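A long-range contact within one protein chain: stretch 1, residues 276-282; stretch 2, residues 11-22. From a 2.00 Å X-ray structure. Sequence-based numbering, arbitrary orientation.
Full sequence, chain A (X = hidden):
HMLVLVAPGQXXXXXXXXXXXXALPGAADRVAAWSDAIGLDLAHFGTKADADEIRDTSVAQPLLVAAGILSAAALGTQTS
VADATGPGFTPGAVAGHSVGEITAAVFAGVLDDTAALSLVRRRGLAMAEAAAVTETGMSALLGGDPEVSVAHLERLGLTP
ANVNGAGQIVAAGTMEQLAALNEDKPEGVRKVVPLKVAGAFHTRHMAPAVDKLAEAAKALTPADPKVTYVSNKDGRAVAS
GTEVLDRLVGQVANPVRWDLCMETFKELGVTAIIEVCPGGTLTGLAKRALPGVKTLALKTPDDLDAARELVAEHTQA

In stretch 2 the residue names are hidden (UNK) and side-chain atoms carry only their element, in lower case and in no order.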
# COMPACT_ATOMS: atom_id res chain seq x y z
N VAL A 276 7.95 1.83 -6.33
CA VAL A 276 7.41 2.76 -7.31
C VAL A 276 6.96 4.07 -6.67
O VAL A 276 6.97 4.21 -5.45
CB VAL A 276 6.22 2.14 -8.11
CG1 VAL A 276 6.72 0.91 -8.87
CG2 VAL A 276 5.08 1.75 -7.16
N CYS A 277 6.59 5.04 -7.50
CA CYS A 277 6.16 6.34 -7.01
C CYS A 277 4.83 6.25 -6.28
O CYS A 277 3.90 5.58 -6.72
CB CYS A 277 6.04 7.31 -8.19
SG CYS A 277 5.45 8.95 -7.74
N PRO A 278 4.71 6.95 -5.13
CA PRO A 278 5.69 7.80 -4.47
C PRO A 278 6.49 7.00 -3.45
O PRO A 278 5.97 6.61 -2.40
CB PRO A 278 4.82 8.87 -3.82
CG PRO A 278 3.63 8.07 -3.37
CD PRO A 278 3.36 7.14 -4.55
N GLY A 279 7.76 6.75 -3.75
CA GLY A 279 8.60 5.95 -2.87
C GLY A 279 9.20 6.64 -1.66
O GLY A 279 9.09 7.86 -1.49
N GLY A 280 9.85 5.84 -0.82
CA GLY A 280 10.48 6.36 0.37
C GLY A 280 10.13 5.57 1.62
O GLY A 280 11.01 5.15 2.36
N THR A 281 8.84 5.36 1.86
CA THR A 281 8.38 4.63 3.03
C THR A 281 8.79 3.16 3.07
O THR A 281 9.41 2.71 4.04
CB THR A 281 6.84 4.72 3.17
OG1 THR A 281 6.23 4.19 1.99
CG2 THR A 281 6.40 6.17 3.35
N LEU A 282 8.47 2.40 2.03
CA LEU A 282 8.83 0.98 2.02
C LEU A 282 10.35 0.81 1.90
O LEU A 282 10.92 -0.12 2.44
CB LEU A 282 8.11 0.24 0.88
CG LEU A 282 6.57 0.28 0.95
CD1 LEU A 282 5.98 -0.62 -0.13
CD2 LEU A 282 6.10 -0.18 2.33
N UNK A 11 -0.45 7.61 2.96
CA UNK A 11 0.52 8.33 3.76
C UNK A 11 1.72 8.70 2.92
O UNK A 11 2.41 9.68 3.20
N UNK A 12 1.97 7.91 1.88
CA UNK A 12 3.11 8.15 0.99
C UNK A 12 2.91 9.36 0.08
O UNK A 12 3.88 10.03 -0.30
c UNK A 12 3.38 6.91 0.14
N UNK A 13 1.66 9.65 -0.27
CA UNK A 13 1.37 10.77 -1.16
C UNK A 13 1.55 12.14 -0.50
O UNK A 13 1.27 12.31 0.69
c UNK A 13 -0.06 10.66 -1.70
c UNK A 13 -1.50 10.23 0.36
o UNK A 13 -0.84 9.21 0.59
n UNK A 13 -2.56 10.57 1.08
c UNK A 13 -1.14 11.18 -0.77
N UNK A 14 2.01 13.11 -1.28
CA UNK A 14 2.20 14.48 -0.80
C UNK A 14 1.74 15.43 -1.90
O UNK A 14 1.70 15.06 -3.08
c UNK A 14 3.67 14.78 -0.47
o UNK A 14 4.49 14.51 -1.61
c UNK A 14 4.13 13.96 0.72
N UNK A 15 1.38 16.67 -1.54
CA UNK A 15 0.92 17.65 -2.53
C UNK A 15 1.88 17.83 -3.71
O UNK A 15 3.08 18.03 -3.52
c UNK A 15 0.42 18.41 -0.35
c UNK A 15 1.38 17.26 -0.19
c UNK A 15 0.78 18.93 -1.71
N UNK A 16 1.33 17.76 -4.92
CA UNK A 16 2.12 17.94 -6.14
C UNK A 16 3.12 16.86 -6.52
O UNK A 16 3.91 17.05 -7.45
N UNK A 17 3.09 15.72 -5.84
CA UNK A 17 4.06 14.66 -6.12
C UNK A 17 4.01 14.06 -7.52
O UNK A 17 5.01 13.53 -8.00
c UNK A 17 2.31 10.36 -6.43
c UNK A 17 0.60 11.70 -5.38
c UNK A 17 0.98 10.54 -6.06
c UNK A 17 3.92 13.53 -5.08
c UNK A 17 3.26 11.33 -6.11
c UNK A 17 1.56 12.66 -5.06
c UNK A 17 2.89 12.49 -5.42
N UNK A 18 2.87 14.14 -8.19
CA UNK A 18 2.73 13.56 -9.53
C UNK A 18 3.13 14.51 -10.66
O UNK A 18 3.29 14.09 -11.80
c UNK A 18 1.71 10.75 -10.48
c UNK A 18 -0.54 11.79 -10.81
c UNK A 18 1.28 13.11 -9.73
c UNK A 18 0.96 12.04 -10.78
N UNK A 19 3.31 15.79 -10.32
CA UNK A 19 3.66 16.82 -11.30
C UNK A 19 4.70 16.43 -12.36
O UNK A 19 4.40 16.45 -13.56
c UNK A 19 4.38 19.21 -11.63
o UNK A 19 3.14 18.55 -9.68
c UNK A 19 4.14 18.11 -10.60
N UNK A 20 5.91 16.08 -11.93
CA UNK A 20 6.96 15.71 -12.87
C UNK A 20 6.61 14.49 -13.71
O UNK A 20 7.00 14.39 -14.88
c UNK A 20 8.28 15.47 -12.13
c UNK A 20 8.89 16.76 -11.58
o UNK A 20 9.94 16.68 -10.91
o UNK A 20 8.32 17.84 -11.84
N UNK A 21 5.86 13.56 -13.13
CA UNK A 21 5.48 12.36 -13.86
C UNK A 21 4.48 12.66 -14.97
O UNK A 21 4.52 12.03 -16.03
c UNK A 21 7.19 8.96 -13.19
c UNK A 21 8.75 8.87 -10.82
c UNK A 21 9.02 8.03 -11.88
c UNK A 21 4.90 11.31 -12.91
c UNK A 21 6.89 9.82 -12.13
c UNK A 21 6.13 11.33 -10.67
c UNK A 21 5.91 10.84 -11.92
c UNK A 21 7.68 9.76 -10.96
n UNK A 21 7.19 10.69 -10.08
c UNK A 21 8.26 8.07 -13.06
N UNK A 22 3.59 13.63 -14.74
CA UNK A 22 2.60 13.99 -15.76
C UNK A 22 3.26 14.68 -16.95
O UNK A 22 2.66 14.77 -18.02
c UNK A 22 -0.28 13.24 -15.26
c UNK A 22 0.70 13.97 -13.10
c UNK A 22 0.31 14.40 -14.48
c UNK A 22 1.54 14.95 -15.20

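Position 11 has no side-chain atoms. Its phi of 107° would jam a CB against the carbonyl O of the residue before. It is Gly 11.

Position 12 carries one carbon, which points toward stretch 1. This CB lies 3.6 Å from Pro 278 O and 3.7 Å from Pro 278 CG. It is Ala 12.

Position 13 has three carbons, the third bearing one oxygen and one nitrogen. The chain points sideways. Five heavy atoms ending in an amide make it Gln 13. Its OE1 accepts a hydrogen bond from Gly 11 N at 2.9 Å, so the side chain folds back on its own loop. Its NE2 is bonded elsewhere in the structure.

Position 14 has one carbon carrying an oxygen and a second carbon. It does not touch stretch 1. It is Thr 14.

Position 15 has three carbons that close a ring onto the backbone N. It is Pro 15, out of reach of stretch 1.

Position 16 has no side-chain atoms, and its positive phi favours glycine. It is Gly 16. It sits inside the type II turn that runs from Thr 14 to position 17.

Position 17 has one carbon and then a ring of six carbons, with no oxygen. One ring carbon meets Cys 277 SG and Pro 278 CB. It is Phe 17. Its CD1 lies 3.6 Å from Cys 277 SG and 3.7 Å from Pro 278 CB. The sulfur is at the ring edge.

Position 18 has four carbons, forked at the second. It is Leu 18, which makes no contact with stretch 1.

Position 19 has one carbon carrying an oxygen and a carbon. It is Thr 19. Its OG1 donates to Gly 16 O at 2.8 Å, bracing the type I turn.

Position 20 has two carbons, the second with two oxygens. It is Asp 20, exposed and distant.

Position 21 has one carbon and then fused five- and six-membered rings holding eight carbons and one nitrogen. The ring nitrogen lies against Cys 277 SG. It is Trp 21. Its NE1 is 3.4 Å from Cys 277 SG, but hydrogen-bonds elsewhere in the structure.

Position 22 has four carbons, forked at the second. It is Leu 22, out of reach.

The contact works by packing; no hydrogen bond crosses it. Cys 277 SG touches both aromatic rings and lies 4.0 Å from the centroid of the Trp 21 five-membered ring. Pro 278, which follows a cis peptide bond, packs against Ala 12 and Phe 17. Thr 281 adds a looser touch, with OG1 4.4 Å from Ala 12 CB.

Stretch 2, residues 11-22: GAQTPGFLTDWL
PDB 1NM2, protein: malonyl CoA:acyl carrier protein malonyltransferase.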